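Local coordinates for chitin-binding type-4 domain-containing protein (Photorhabdus laumondii subsp. laumondii, PDB 6T5Z), which is a copper-dependent lytic polysaccharide monooxygenase of family AA10 that probably cleaves chitin by oxidation at a copper centre, at residues A[10-13]-A[14-17]; A[48-51]-A[52-55]. All coordinates share one frame; numbering follows the deposited sequence.

Contact 1 (A[10-13]-A[14-17]); sequences RAFL and CSAQ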
loop_
_atom_site.group_PDB
_atom_site.type_symbol
_atom_site.label_atom_id
_atom_site.label_comp_id
_atom_site.label_asym_id
_atom_site.label_seq_id
_atom_site.Cartn_x
_atom_site.Cartn_y
_atom_site.Cartn_z
ATOM N N ARG A 10 -3.677 -4.844 -2.595
ATOM C CA ARG A 10 -4.480 -4.910 -3.810
ATOM C C ARG A 10 -3.739 -5.659 -4.904
ATOM O O ARG A 10 -4.321 -6.512 -5.589
ATOM C CB ARG A 10 -4.846 -3.490 -4.252
ATOM C CG ARG A 10 -5.778 -3.409 -5.471
ATOM C CD ARG A 10 -5.992 -1.974 -5.880
ATOM N NE ARG A 10 -6.763 -1.238 -4.889
ATOM C CZ ARG A 10 -7.010 0.067 -4.956
ATOM N NH1 ARG A 10 -6.520 0.784 -5.959
ATOM N NH2 ARG A 10 -7.724 0.668 -4.008
ATOM N N ALA A 11 -2.437 -5.375 -5.063
ATOM C CA ALA A 11 -1.626 -6.093 -6.040
ATOM C C ALA A 11 -1.430 -7.554 -5.654
ATOM O O ALA A 11 -1.461 -8.444 -6.524
ATOM C CB ALA A 11 -0.270 -5.400 -6.201
ATOM N N PHE A 12 -1.200 -7.825 -4.368
ATOM C CA PHE A 12 -1.038 -9.205 -3.927
ATOM C C PHE A 12 -2.275 -10.028 -4.249
ATOM O O PHE A 12 -2.170 -11.158 -4.739
ATOM C CB PHE A 12 -0.742 -9.259 -2.425
ATOM C CG PHE A 12 -0.829 -10.650 -1.853
ATOM C CD1 PHE A 12 0.120 -11.609 -2.193
ATOM C CD2 PHE A 12 -1.877 -11.017 -1.027
ATOM C CE1 PHE A 12 0.045 -12.890 -1.687
ATOM C CE2 PHE A 12 -1.963 -12.309 -0.521
ATOM C CZ PHE A 12 -0.987 -13.238 -0.845
ATOM N N LEU A 13 -3.458 -9.468 -3.998
ATOM C CA LEU A 13 -4.691 -10.202 -4.252
ATOM C C LEU A 13 -4.926 -10.421 -5.741
ATOM O O LEU A 13 -5.671 -11.333 -6.112
ATOM C CB LEU A 13 -5.877 -9.464 -3.626
ATOM C CG LEU A 13 -5.839 -9.348 -2.100
ATOM C CD1 LEU A 13 -7.048 -8.581 -1.623
ATOM C CD2 LEU A 13 -5.776 -10.707 -1.441
ATOM N N CYS A 14 -4.300 -9.616 -6.599
ATOM C CA CYS A 14 -4.341 -9.870 -8.035
ATOM C C CYS A 14 -3.534 -11.099 -8.425
ATOM O O CYS A 14 -3.805 -11.700 -9.467
ATOM C CB CYS A 14 -3.788 -8.671 -8.804
ATOM S SG CYS A 14 -4.739 -7.151 -8.774
ATOM N N SER A 15 -2.561 -11.495 -7.607
ATOM C CA SER A 15 -1.581 -12.493 -8.000
ATOM C C SER A 15 -2.108 -13.910 -7.783
ATOM O O SER A 15 -3.097 -14.149 -7.078
ATOM C CB SER A 15 -0.275 -12.297 -7.219
ATOM O OG SER A 15 -0.443 -12.681 -5.865
ATOM N N ALA A 16 -1.399 -14.864 -8.393
ATOM C CA ALA A 16 -1.725 -16.270 -8.193
ATOM C C ALA A 16 -1.637 -16.647 -6.723
ATOM O O ALA A 16 -2.536 -17.315 -6.191
ATOM C CB ALA A 16 -0.806 -17.153 -9.040
ATOM N N GLN A 17 -0.581 -16.195 -6.031
ATOM C CA GLN A 17 -0.478 -16.498 -4.609
ATOM C C GLN A 17 -1.567 -15.811 -3.795
ATOM O O GLN A 17 -1.896 -16.290 -2.705
ATOM C CB GLN A 17 0.904 -16.129 -4.074
ATOM C CG GLN A 17 1.251 -16.842 -2.768
ATOM C CD GLN A 17 2.750 -16.878 -2.489
ATOM O OE1 GLN A 17 3.454 -15.891 -2.700
ATOM N NE2 GLN A 17 3.244 -18.028 -2.028
#

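Contact 2 (A[48-51]-A[52-55]); sequences DGHI and ASAG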
loop_
_atom_site.group_PDB
_atom_site.type_symbol
_atom_site.label_atom_id
_atom_site.label_comp_id
_atom_site.label_asym_id
_atom_site.label_seq_id
_atom_site.Cartn_x
_atom_site.Cartn_y
_atom_site.Cartn_z
ATOM N N ASP A 48 -0.958 12.172 -8.406
ATOM C CA ASP A 48 -2.367 11.990 -8.081
ATOM C C ASP A 48 -3.052 11.178 -9.176
ATOM O O ASP A 48 -2.759 11.344 -10.360
ATOM C CB ASP A 48 -3.060 13.351 -7.937
ATOM C CG ASP A 48 -2.745 14.046 -6.609
ATOM O OD1 ASP A 48 -2.182 13.396 -5.699
ATOM O OD2 ASP A 48 -3.100 15.240 -6.475
ATOM N N GLY A 49 -3.964 10.295 -8.770
ATOM C CA GLY A 49 -4.664 9.438 -9.714
ATOM C C GLY A 49 -3.886 8.225 -10.176
ATOM O O GLY A 49 -4.470 7.345 -10.835
ATOM N N HIS A 50 -2.597 8.146 -9.853
ATOM C CA HIS A 50 -1.720 7.047 -10.241
ATOM C C HIS A 50 -0.892 6.587 -9.051
ATOM O O HIS A 50 0.241 6.117 -9.204
ATOM C CB HIS A 50 -0.822 7.457 -11.405
ATOM C CG HIS A 50 -1.574 7.983 -12.587
ATOM N ND1 HIS A 50 -2.043 7.166 -13.592
ATOM C CD2 HIS A 50 -1.953 9.241 -12.916
ATOM C CE1 HIS A 50 -2.673 7.900 -14.494
ATOM N NE2 HIS A 50 -2.628 9.161 -14.109
ATOM N N ILE A 51 -1.457 6.718 -7.852
ATOM C CA ILE A 51 -0.756 6.294 -6.647
ATOM C C ILE A 51 -0.709 4.771 -6.565
ATOM O O ILE A 51 0.351 4.179 -6.328
ATOM C CB ILE A 51 -1.420 6.924 -5.413
ATOM C CG1 ILE A 51 -1.192 8.441 -5.424
ATOM C CG2 ILE A 51 -0.870 6.319 -4.143
ATOM C CD1 ILE A 51 -1.982 9.167 -4.384
ATOM N N ALA A 52 -1.847 4.111 -6.807
ATOM C CA ALA A 52 -1.904 2.655 -6.701
ATOM C C ALA A 52 -1.033 1.957 -7.740
ATOM O O ALA A 52 -0.493 0.885 -7.454
ATOM C CB ALA A 52 -3.348 2.178 -6.818
ATOM N N SER A 53 -0.890 2.532 -8.932
ATOM C CA SER A 53 -0.027 1.972 -9.960
ATOM C C SER A 53 1.432 2.376 -9.811
ATOM O O SER A 53 2.247 1.987 -10.655
ATOM C CB SER A 53 -0.506 2.386 -11.359
ATOM O OG SER A 53 -0.563 3.800 -11.472
ATOM N N ALA A 54 1.775 3.142 -8.775
ATOM C CA ALA A 54 3.107 3.742 -8.633
ATOM C C ALA A 54 3.505 4.514 -9.884
ATOM O O ALA A 54 4.687 4.586 -10.229
ATOM C CB ALA A 54 4.176 2.693 -8.292
ATOM N N GLY A 55 2.521 5.107 -10.563
ATOM C CA GLY A 55 2.785 5.846 -11.780
ATOM C C GLY A 55 3.333 5.040 -12.937
ATOM O O GLY A 55 3.909 5.628 -13.861
HETATM O O HOH W 1 -0.036 4.716 -14.079
#

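Contact 1 (A[10-13]-A[14-17])
The ring of Phe12 reaches along the turn to Gln17, with CE1 and CZ lying obliquely against its backbone carbonyl: Phe12 CZ is 3.7 Å from Gln17 O, and Gln17 CB comes alongside CE1. With chi1 at 169° the ring is swung away from the Phe12 nitrogen and to the carbonyl side, which lets its far end reach Gln17. There Phe12 O is gripped twice by Ser15. The hydroxyl OG donates to Phe12 O at 2.6 Å, in the carbonyl plane and on a lone pair, while Ser15 N bonds to the same Phe12 O at 2.9 Å from well above that plane. Ser15 OG is also bonded to Gly18 N, so one hydroxyl links the last helical turn to the loop that follows. Cys14 N bonds to Arg10 O at 3.3 Å and weakly to Ala11 O. Cys14 SG, which forms the disulfide with Cys25, comes within 3.3 Å of Arg10 O. The short helix 10-14 rests on strand 161-172, where Arg10 packs on Val166, Ala11 packs on Gln165, and the guanidinium group of Arg10 forms a salt bridge with Asp168.

Contact 2 (A[48-51]-A[52-55])
His50 turns its carbonyl inward, and His50 O receives Gly55 N at 2.8 Å. Nested inside is a second bond, Ala54 N to Ile51 O at 3.0 Å, which closes a type I turn from Ile51 to Ala54. The outer six-to-one and inner five-to-two bonds, with Ala54 in the left-handed backbone region (phi 52°), make this a Schellman motif, formed here in a loop that contains no regular helix. This is the tight part. Ile51 and Ala52 are buried and direct their side chains away from the turn, Ile51 onto Phe41 and Ala52 onto Leu62 and Asp63.

The looser side is confined to Gly55, which is exposed, and the ring of His50, which is partly so. That ring leads outward, and the side chain meets 52-55 through CB, with His50 CB 3.7 Å from Ser53 OG. Ser53, though buried, borders this side. Its hydroxyl lies near the plane of the His50 ring, at its edge, and takes the place between N and carbonyl carbon on its own residue (chi1 57°), which turns it toward the histidine. A water bridges the two side chains, donating to Ser53 OG at 2.8 Å and lying 3.2 Å from His50 ND1. Asp63 OD2 serves the same two groups, through a hydrogen bond to Ser53 OG and a weak one to His50 ND1.

Because the water donates to it, Ser53 OG probably offers its own proton to Asp63. The nearby carboxylate may also raise the affinity of the imidazole for a proton. Backbone bonds set the turn, and Asp63 with the water joins the side chains of Ser53 and His50.

Contact 1 closes before contact 2 opens along the chain, and their centres lie about 17 Å apart, yet the two meet through one side chain: Arg10 of 10-13 brings NH1 to 3.6 Å from Ala52 CB in 52-55. Leu62 takes part on both sides, since its carbonyl receives a weak bond from Arg10 NH1 and the side chain of Ala52 packs on this same residue. Copper is held by His1 and His90, the histidine brace of these enzymes. The side chains of Ala11 and Ala54 stand about 12 and 11 Å from that of His1, and the side chain of Ser53 about 11 Å from a copper ion, so neither contact supplies a copper ligand.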